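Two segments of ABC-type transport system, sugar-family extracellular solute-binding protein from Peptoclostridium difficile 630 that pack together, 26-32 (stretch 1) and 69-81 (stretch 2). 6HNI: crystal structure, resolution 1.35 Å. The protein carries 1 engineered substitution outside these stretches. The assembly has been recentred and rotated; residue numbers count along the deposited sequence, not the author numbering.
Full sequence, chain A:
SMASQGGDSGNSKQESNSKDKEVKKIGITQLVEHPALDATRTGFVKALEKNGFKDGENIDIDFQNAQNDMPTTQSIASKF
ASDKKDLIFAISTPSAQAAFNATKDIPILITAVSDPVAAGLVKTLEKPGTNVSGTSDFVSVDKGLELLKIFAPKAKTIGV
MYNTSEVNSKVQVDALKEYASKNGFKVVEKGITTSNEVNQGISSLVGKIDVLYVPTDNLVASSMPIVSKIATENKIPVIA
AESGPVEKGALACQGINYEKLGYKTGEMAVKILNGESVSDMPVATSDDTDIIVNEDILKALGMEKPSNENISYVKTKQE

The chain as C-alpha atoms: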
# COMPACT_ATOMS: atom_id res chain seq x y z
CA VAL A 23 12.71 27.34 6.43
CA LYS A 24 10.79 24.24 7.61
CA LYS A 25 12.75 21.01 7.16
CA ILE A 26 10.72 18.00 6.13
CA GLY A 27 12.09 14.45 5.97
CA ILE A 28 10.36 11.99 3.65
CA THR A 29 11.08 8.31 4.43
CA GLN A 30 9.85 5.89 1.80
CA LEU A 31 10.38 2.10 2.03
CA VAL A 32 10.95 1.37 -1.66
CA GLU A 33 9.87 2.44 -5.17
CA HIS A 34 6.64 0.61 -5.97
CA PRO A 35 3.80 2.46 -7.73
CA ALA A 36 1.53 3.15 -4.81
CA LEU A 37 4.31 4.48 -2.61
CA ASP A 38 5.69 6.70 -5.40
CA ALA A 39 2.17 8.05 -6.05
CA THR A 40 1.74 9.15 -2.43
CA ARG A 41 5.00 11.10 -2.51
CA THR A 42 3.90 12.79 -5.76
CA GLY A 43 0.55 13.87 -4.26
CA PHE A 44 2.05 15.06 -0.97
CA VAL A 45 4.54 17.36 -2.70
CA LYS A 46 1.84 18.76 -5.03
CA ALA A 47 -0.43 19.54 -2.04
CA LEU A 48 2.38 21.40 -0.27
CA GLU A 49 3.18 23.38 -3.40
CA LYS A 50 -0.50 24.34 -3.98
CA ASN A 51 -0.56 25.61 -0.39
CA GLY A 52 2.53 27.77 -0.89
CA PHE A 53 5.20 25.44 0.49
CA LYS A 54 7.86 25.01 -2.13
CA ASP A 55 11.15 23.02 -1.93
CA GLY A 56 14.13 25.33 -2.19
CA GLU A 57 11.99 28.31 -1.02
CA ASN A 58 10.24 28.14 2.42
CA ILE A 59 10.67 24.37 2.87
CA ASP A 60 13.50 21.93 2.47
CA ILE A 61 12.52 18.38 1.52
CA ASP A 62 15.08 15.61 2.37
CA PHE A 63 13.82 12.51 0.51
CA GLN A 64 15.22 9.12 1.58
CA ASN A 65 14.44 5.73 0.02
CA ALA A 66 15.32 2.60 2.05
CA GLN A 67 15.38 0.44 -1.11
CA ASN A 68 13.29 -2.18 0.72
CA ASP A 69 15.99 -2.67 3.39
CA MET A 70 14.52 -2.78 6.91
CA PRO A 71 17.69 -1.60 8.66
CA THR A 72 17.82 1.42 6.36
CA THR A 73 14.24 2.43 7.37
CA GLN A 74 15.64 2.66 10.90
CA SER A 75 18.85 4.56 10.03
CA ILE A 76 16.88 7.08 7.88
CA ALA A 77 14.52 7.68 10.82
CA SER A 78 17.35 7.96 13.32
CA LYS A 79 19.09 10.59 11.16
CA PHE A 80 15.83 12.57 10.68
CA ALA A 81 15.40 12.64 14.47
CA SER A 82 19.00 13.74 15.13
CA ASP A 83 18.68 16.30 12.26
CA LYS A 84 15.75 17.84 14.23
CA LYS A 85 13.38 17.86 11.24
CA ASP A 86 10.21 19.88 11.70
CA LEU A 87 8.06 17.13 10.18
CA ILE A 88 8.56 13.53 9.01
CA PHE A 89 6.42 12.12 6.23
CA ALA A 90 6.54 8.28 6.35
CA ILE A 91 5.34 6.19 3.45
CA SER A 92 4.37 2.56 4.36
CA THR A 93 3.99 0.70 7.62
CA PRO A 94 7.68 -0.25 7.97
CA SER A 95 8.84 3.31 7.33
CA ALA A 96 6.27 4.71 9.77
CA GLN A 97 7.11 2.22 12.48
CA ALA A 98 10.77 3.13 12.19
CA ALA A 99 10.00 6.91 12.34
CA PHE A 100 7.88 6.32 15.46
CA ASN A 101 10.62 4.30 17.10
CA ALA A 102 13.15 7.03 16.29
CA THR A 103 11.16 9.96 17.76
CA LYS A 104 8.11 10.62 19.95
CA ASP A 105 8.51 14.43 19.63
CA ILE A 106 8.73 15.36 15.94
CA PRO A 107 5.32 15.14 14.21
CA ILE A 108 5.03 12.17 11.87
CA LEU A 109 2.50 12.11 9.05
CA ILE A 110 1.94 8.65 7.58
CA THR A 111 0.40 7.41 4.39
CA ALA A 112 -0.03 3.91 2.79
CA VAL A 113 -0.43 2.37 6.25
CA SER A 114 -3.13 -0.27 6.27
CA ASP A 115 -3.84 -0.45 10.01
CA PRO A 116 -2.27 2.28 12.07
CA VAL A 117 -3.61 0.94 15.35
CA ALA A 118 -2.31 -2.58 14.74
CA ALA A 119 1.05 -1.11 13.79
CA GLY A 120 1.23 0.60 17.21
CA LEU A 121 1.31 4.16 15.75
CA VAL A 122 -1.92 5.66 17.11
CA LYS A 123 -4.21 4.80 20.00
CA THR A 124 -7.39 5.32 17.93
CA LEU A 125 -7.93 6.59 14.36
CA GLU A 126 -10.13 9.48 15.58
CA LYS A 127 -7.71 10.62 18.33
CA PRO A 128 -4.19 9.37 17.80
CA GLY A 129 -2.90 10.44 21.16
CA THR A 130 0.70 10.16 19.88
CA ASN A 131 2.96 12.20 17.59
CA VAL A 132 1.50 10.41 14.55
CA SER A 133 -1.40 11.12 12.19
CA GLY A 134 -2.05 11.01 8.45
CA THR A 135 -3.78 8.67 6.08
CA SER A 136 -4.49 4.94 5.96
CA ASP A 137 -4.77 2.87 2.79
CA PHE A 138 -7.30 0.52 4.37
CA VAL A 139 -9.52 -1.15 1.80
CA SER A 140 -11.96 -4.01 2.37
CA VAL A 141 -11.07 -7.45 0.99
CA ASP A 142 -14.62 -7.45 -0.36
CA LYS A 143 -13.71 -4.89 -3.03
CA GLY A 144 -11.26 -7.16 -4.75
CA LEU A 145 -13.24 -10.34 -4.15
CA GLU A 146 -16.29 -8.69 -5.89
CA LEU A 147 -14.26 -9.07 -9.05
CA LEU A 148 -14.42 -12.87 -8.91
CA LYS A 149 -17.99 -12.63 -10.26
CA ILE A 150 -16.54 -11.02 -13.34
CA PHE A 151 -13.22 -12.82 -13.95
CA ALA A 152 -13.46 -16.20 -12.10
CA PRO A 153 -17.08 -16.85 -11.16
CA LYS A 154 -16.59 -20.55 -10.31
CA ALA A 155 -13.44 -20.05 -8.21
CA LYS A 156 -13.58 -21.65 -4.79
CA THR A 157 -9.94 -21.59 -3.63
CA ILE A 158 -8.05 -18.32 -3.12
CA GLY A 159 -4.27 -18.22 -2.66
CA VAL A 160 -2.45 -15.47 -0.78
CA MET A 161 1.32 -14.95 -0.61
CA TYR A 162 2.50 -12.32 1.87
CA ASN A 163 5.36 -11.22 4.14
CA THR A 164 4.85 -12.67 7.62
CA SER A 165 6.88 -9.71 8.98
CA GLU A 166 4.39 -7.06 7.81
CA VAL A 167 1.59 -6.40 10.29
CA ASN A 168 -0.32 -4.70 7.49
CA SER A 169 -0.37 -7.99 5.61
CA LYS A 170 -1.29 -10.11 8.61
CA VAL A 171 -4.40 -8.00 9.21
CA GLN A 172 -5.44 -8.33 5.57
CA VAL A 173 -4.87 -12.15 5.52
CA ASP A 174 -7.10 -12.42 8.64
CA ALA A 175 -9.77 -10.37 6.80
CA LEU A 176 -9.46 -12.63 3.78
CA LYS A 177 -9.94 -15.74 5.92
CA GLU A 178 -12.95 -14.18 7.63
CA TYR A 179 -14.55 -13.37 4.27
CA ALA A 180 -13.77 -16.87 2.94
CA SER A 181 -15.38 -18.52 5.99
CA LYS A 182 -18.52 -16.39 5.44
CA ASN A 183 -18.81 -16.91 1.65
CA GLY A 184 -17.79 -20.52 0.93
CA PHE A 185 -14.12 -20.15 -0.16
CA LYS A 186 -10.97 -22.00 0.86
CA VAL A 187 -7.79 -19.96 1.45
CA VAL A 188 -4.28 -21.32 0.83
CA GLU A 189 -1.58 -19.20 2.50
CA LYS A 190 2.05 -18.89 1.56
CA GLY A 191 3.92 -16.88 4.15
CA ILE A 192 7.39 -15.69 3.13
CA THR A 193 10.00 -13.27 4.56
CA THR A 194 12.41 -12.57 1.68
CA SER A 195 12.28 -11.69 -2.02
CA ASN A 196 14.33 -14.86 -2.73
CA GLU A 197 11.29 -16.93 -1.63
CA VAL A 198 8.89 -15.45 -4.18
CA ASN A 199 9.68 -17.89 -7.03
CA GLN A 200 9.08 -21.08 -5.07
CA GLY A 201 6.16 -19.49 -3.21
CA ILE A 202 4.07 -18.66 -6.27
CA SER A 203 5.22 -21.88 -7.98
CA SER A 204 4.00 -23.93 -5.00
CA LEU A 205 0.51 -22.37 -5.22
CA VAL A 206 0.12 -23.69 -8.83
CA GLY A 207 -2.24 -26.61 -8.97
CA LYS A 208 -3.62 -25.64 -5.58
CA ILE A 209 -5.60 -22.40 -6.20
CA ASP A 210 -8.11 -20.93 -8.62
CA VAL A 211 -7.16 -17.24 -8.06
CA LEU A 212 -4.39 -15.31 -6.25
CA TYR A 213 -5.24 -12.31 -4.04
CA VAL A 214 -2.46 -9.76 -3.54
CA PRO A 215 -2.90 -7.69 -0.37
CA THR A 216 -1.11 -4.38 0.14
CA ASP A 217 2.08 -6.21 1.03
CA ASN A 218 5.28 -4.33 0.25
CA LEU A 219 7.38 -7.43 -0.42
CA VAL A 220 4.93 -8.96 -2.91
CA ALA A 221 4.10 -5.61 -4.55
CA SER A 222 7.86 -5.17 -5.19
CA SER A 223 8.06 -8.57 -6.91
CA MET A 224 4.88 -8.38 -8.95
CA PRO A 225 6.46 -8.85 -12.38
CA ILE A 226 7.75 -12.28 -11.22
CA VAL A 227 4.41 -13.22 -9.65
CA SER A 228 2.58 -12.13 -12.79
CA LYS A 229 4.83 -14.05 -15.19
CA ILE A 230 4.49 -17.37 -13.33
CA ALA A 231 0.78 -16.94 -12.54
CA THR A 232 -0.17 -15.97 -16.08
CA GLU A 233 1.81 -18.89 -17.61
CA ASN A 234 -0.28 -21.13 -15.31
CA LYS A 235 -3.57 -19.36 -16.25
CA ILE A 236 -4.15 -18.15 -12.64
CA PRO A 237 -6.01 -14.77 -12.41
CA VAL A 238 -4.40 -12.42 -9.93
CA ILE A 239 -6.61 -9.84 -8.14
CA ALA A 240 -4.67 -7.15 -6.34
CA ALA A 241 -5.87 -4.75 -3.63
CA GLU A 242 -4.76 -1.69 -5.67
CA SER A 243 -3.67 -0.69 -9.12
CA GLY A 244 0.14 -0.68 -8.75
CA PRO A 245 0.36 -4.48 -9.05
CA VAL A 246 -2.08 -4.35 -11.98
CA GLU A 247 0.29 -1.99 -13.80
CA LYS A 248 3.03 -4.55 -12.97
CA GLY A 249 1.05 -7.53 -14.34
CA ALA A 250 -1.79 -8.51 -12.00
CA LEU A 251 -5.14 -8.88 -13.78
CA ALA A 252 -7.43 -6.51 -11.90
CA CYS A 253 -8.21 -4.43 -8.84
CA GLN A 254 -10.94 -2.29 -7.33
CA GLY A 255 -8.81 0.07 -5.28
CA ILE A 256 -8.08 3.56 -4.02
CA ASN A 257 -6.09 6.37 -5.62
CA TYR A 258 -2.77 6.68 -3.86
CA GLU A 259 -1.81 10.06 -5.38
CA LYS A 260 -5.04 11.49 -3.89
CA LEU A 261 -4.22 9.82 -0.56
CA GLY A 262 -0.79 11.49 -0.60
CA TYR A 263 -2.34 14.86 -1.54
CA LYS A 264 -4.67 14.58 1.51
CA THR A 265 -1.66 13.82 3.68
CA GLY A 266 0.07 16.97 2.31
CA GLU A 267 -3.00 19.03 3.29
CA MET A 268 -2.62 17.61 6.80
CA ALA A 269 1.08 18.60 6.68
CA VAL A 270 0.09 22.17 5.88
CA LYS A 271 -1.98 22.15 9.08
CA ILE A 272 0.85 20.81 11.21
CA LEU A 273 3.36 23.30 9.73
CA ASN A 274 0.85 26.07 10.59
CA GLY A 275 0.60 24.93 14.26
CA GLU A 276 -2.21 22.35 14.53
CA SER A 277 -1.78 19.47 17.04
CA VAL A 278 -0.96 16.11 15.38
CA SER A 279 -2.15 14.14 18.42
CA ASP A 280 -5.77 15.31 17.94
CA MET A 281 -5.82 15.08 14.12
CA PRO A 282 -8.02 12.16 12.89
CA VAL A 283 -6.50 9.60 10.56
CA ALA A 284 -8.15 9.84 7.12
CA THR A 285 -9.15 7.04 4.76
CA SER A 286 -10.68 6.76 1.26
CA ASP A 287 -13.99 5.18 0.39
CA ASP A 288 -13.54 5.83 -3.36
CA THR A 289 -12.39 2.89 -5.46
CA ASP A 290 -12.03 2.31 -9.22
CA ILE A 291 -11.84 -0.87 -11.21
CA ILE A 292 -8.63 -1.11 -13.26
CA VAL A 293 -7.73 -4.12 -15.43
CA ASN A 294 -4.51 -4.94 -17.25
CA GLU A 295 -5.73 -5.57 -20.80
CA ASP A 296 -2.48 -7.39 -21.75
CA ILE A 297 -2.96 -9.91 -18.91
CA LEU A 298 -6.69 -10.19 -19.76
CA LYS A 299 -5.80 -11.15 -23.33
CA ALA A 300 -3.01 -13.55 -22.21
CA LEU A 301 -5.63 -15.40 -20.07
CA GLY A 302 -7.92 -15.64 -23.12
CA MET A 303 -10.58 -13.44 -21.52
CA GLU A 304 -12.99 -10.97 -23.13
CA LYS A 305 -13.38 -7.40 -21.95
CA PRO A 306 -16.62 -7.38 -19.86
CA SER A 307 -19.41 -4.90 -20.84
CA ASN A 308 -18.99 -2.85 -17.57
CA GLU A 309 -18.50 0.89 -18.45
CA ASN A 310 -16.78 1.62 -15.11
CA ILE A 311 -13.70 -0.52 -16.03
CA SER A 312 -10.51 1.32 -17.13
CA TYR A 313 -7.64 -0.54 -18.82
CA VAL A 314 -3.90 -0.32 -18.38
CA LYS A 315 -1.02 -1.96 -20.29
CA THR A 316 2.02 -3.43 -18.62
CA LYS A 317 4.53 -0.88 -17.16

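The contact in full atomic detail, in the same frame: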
# COMPACT_ATOMS: atom_id res chain seq x y z
N ILE A 26 11.59 19.17 6.19
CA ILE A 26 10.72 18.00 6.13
C ILE A 26 11.59 16.84 5.67
O ILE A 26 12.29 16.91 4.70
CB ILE A 26 9.56 18.21 5.13
CG1 ILE A 26 8.72 19.46 5.51
CG2 ILE A 26 8.76 16.91 4.99
CD1 ILE A 26 7.65 19.72 4.47
N GLY A 27 11.49 15.73 6.41
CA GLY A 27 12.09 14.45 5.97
C GLY A 27 11.02 13.53 5.42
O GLY A 27 9.98 13.37 6.08
N ILE A 28 11.27 12.99 4.22
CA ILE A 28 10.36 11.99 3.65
C ILE A 28 11.12 10.65 3.67
O ILE A 28 12.20 10.57 3.15
CB ILE A 28 9.95 12.31 2.22
CG1 ILE A 28 9.28 13.71 2.11
CG2 ILE A 28 9.04 11.19 1.69
CD1 ILE A 28 8.73 14.05 0.74
N THR A 29 10.49 9.70 4.34
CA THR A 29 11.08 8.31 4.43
C THR A 29 10.13 7.37 3.73
O THR A 29 9.00 7.18 4.13
CB THR A 29 11.38 7.96 5.89
OG1 THR A 29 11.84 6.55 5.91
CG2 THR A 29 10.25 8.05 6.84
N GLN A 30 10.64 6.80 2.63
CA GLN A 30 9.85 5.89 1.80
C GLN A 30 10.53 4.49 1.77
O GLN A 30 11.73 4.41 1.59
CB GLN A 30 9.75 6.44 0.39
CG GLN A 30 8.86 5.65 -0.54
CD GLN A 30 8.69 6.26 -1.93
OE1 GLN A 30 8.61 7.50 -2.06
NE2 GLN A 30 8.55 5.42 -2.95
N LEU A 31 9.75 3.44 1.96
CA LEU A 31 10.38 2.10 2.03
C LEU A 31 11.13 1.68 0.76
O LEU A 31 12.27 1.18 0.84
CB LEU A 31 9.29 1.10 2.39
CG LEU A 31 9.70 -0.39 2.36
CD1 LEU A 31 10.75 -0.60 3.41
CD2 LEU A 31 8.44 -1.19 2.59
N VAL A 32 10.48 1.87 -0.38
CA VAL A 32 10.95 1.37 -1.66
C VAL A 32 10.16 2.08 -2.77
O VAL A 32 9.07 2.54 -2.52
CB VAL A 32 10.78 -0.19 -1.73
CG1 VAL A 32 9.32 -0.57 -1.75
CG2 VAL A 32 11.56 -0.79 -2.93
N ASP A 69 15.11 -2.14 2.33
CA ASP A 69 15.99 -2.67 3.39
C ASP A 69 15.47 -2.22 4.76
O ASP A 69 15.50 -1.01 5.09
CB ASP A 69 17.40 -2.10 3.18
CG ASP A 69 18.42 -2.72 4.10
OD1 ASP A 69 18.65 -3.93 3.98
OD2 ASP A 69 18.95 -1.99 4.99
N MET A 70 15.06 -3.14 5.60
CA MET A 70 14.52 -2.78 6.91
C MET A 70 15.48 -2.04 7.82
O MET A 70 15.08 -1.01 8.41
CB MET A 70 13.86 -3.95 7.63
CG MET A 70 12.67 -4.50 6.87
SD MET A 70 11.32 -3.36 6.62
CE MET A 70 10.61 -4.10 5.15
N PRO A 71 16.77 -2.40 7.85
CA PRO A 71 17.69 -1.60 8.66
C PRO A 71 17.81 -0.14 8.22
O PRO A 71 17.99 0.77 9.07
CB PRO A 71 19.03 -2.30 8.49
CG PRO A 71 18.64 -3.72 8.28
CD PRO A 71 17.36 -3.70 7.49
N THR A 72 17.71 0.08 6.90
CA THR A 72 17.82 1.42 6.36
C THR A 72 16.58 2.20 6.74
O THR A 72 16.69 3.44 6.95
CB THR A 72 18.06 1.39 4.85
OG1 THR A 72 19.21 0.56 4.59
CG2 THR A 72 18.36 2.78 4.30
N THR A 73 15.40 1.62 6.87
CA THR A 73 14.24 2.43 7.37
C THR A 73 14.57 2.98 8.74
O THR A 73 14.13 4.13 9.10
CB THR A 73 12.89 1.64 7.47
OG1 THR A 73 12.96 0.63 8.47
CG2 THR A 73 12.52 1.05 6.16
N GLN A 74 15.32 2.24 9.54
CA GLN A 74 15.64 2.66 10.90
C GLN A 74 16.75 3.69 10.91
O GLN A 74 16.64 4.68 11.67
CB GLN A 74 16.04 1.44 11.73
CG GLN A 74 14.90 0.43 11.84
CD GLN A 74 13.89 0.74 12.91
OE1 GLN A 74 14.08 1.60 13.78
NE2 GLN A 74 12.76 0.02 12.87
N SER A 75 17.78 3.55 10.09
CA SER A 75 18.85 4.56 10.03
C SER A 75 18.33 5.85 9.44
O SER A 75 18.78 6.92 9.91
CB SER A 75 20.06 4.07 9.25
OG SER A 75 19.78 3.71 7.92
N ILE A 76 17.45 5.82 8.45
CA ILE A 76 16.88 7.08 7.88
C ILE A 76 16.18 7.78 9.02
O ILE A 76 16.32 9.03 9.16
CB ILE A 76 15.89 6.77 6.73
CG1 ILE A 76 16.65 6.28 5.47
CG2 ILE A 76 14.97 7.94 6.46
CD1 ILE A 76 15.80 5.64 4.42
N ALA A 77 15.35 7.07 9.76
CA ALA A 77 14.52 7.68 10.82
C ALA A 77 15.37 8.23 11.91
O ALA A 77 15.14 9.35 12.42
CB ALA A 77 13.52 6.68 11.36
N SER A 78 16.38 7.51 12.34
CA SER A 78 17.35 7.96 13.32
C SER A 78 18.00 9.31 12.91
O SER A 78 18.13 10.21 13.74
CB SER A 78 18.46 6.91 13.50
OG SER A 78 19.47 7.37 14.38
N LYS A 79 18.42 9.39 11.65
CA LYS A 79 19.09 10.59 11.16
C LYS A 79 18.07 11.74 11.07
O LYS A 79 18.42 12.89 11.40
CB LYS A 79 19.72 10.30 9.80
CG LYS A 79 20.49 11.45 9.18
CD LYS A 79 21.58 11.93 10.12
CE LYS A 79 22.69 12.73 9.41
NZ LYS A 79 22.16 13.83 8.57
N PHE A 80 16.85 11.52 10.64
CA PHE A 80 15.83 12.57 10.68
C PHE A 80 15.61 13.07 12.08
O PHE A 80 15.45 14.34 12.28
CB PHE A 80 14.49 12.10 10.13
CG PHE A 80 14.39 11.92 8.65
CD1 PHE A 80 15.34 12.40 7.76
CD2 PHE A 80 13.26 11.32 8.12
CE1 PHE A 80 15.19 12.26 6.39
CE2 PHE A 80 13.11 11.18 6.75
CZ PHE A 80 14.06 11.60 5.88
N ALA A 81 15.59 12.24 13.10
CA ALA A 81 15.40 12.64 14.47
C ALA A 81 16.61 13.46 14.95
O ALA A 81 16.45 14.56 15.54
CB ALA A 81 15.12 11.45 15.37
O HOH W 1 11.77 5.47 8.34

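The strand meets the helix where a side chain is missing: Gly27 lies under the face of the Phe80 ring, its CA 3.7 Å from the ring centroid and 21° off the ring normal, a CH-pi contact. A CB on residue 27 would point toward the helix and sit 2.6 Å from Phe80 CE2, a clash, so glycine is what lets the ring lie flat against the backbone, with Gly27 C 3.4 Å from Phe80 CE2. At the ring edge, near its plane, Ile28 O lies 3.5 Å from Phe80 CZ.

Strand 26-30 and helix 70-81 run nearly antiparallel (172°), their axes 9.1 Å apart at closest approach, so Gly27, Thr29 and Leu31 pair in turn with Phe80, Ile76 and Thr73. Strand alternation sets the pattern: Thr29 points toward the helix, whereas Ile26, Ile28 and Gln30 point away. On the helix, Ile76 and Phe80, one turn apart, both point toward the strand.

No direct hydrogen bond crosses the interface, which buries 367 Å² in all. Instead, Thr29 OG1 (chi1 t) donates to water 1 at 2.7 Å, and this water donates to Thr73 O at 2.8 Å, bridging strand and helix. Thr29 also packs against apolar neighbours, Thr29 OG1 3.5 Å from Ile76 CG2 and Thr29 CB 3.8 Å from Phe80 CE2, so its mixed character suits a buried site.

Past the strand, Leu31 starts sideways but its end reaches the helix: CD1 lies 3.7 Å from Thr73 CG2 and 3.9 Å from Met70 CE. Met70 leaves the backbone pointing away, yet its flexible chain brings CE back. Thr73 OG1 donates to Met70 O (2.7 Å), satisfying the hydroxyl while CG2 meets Leu31. Asp69 caps this helix end: its OD2 accepts from Thr72 OG1 (2.6 Å) and, weakly, from Thr72 N (3.1 Å).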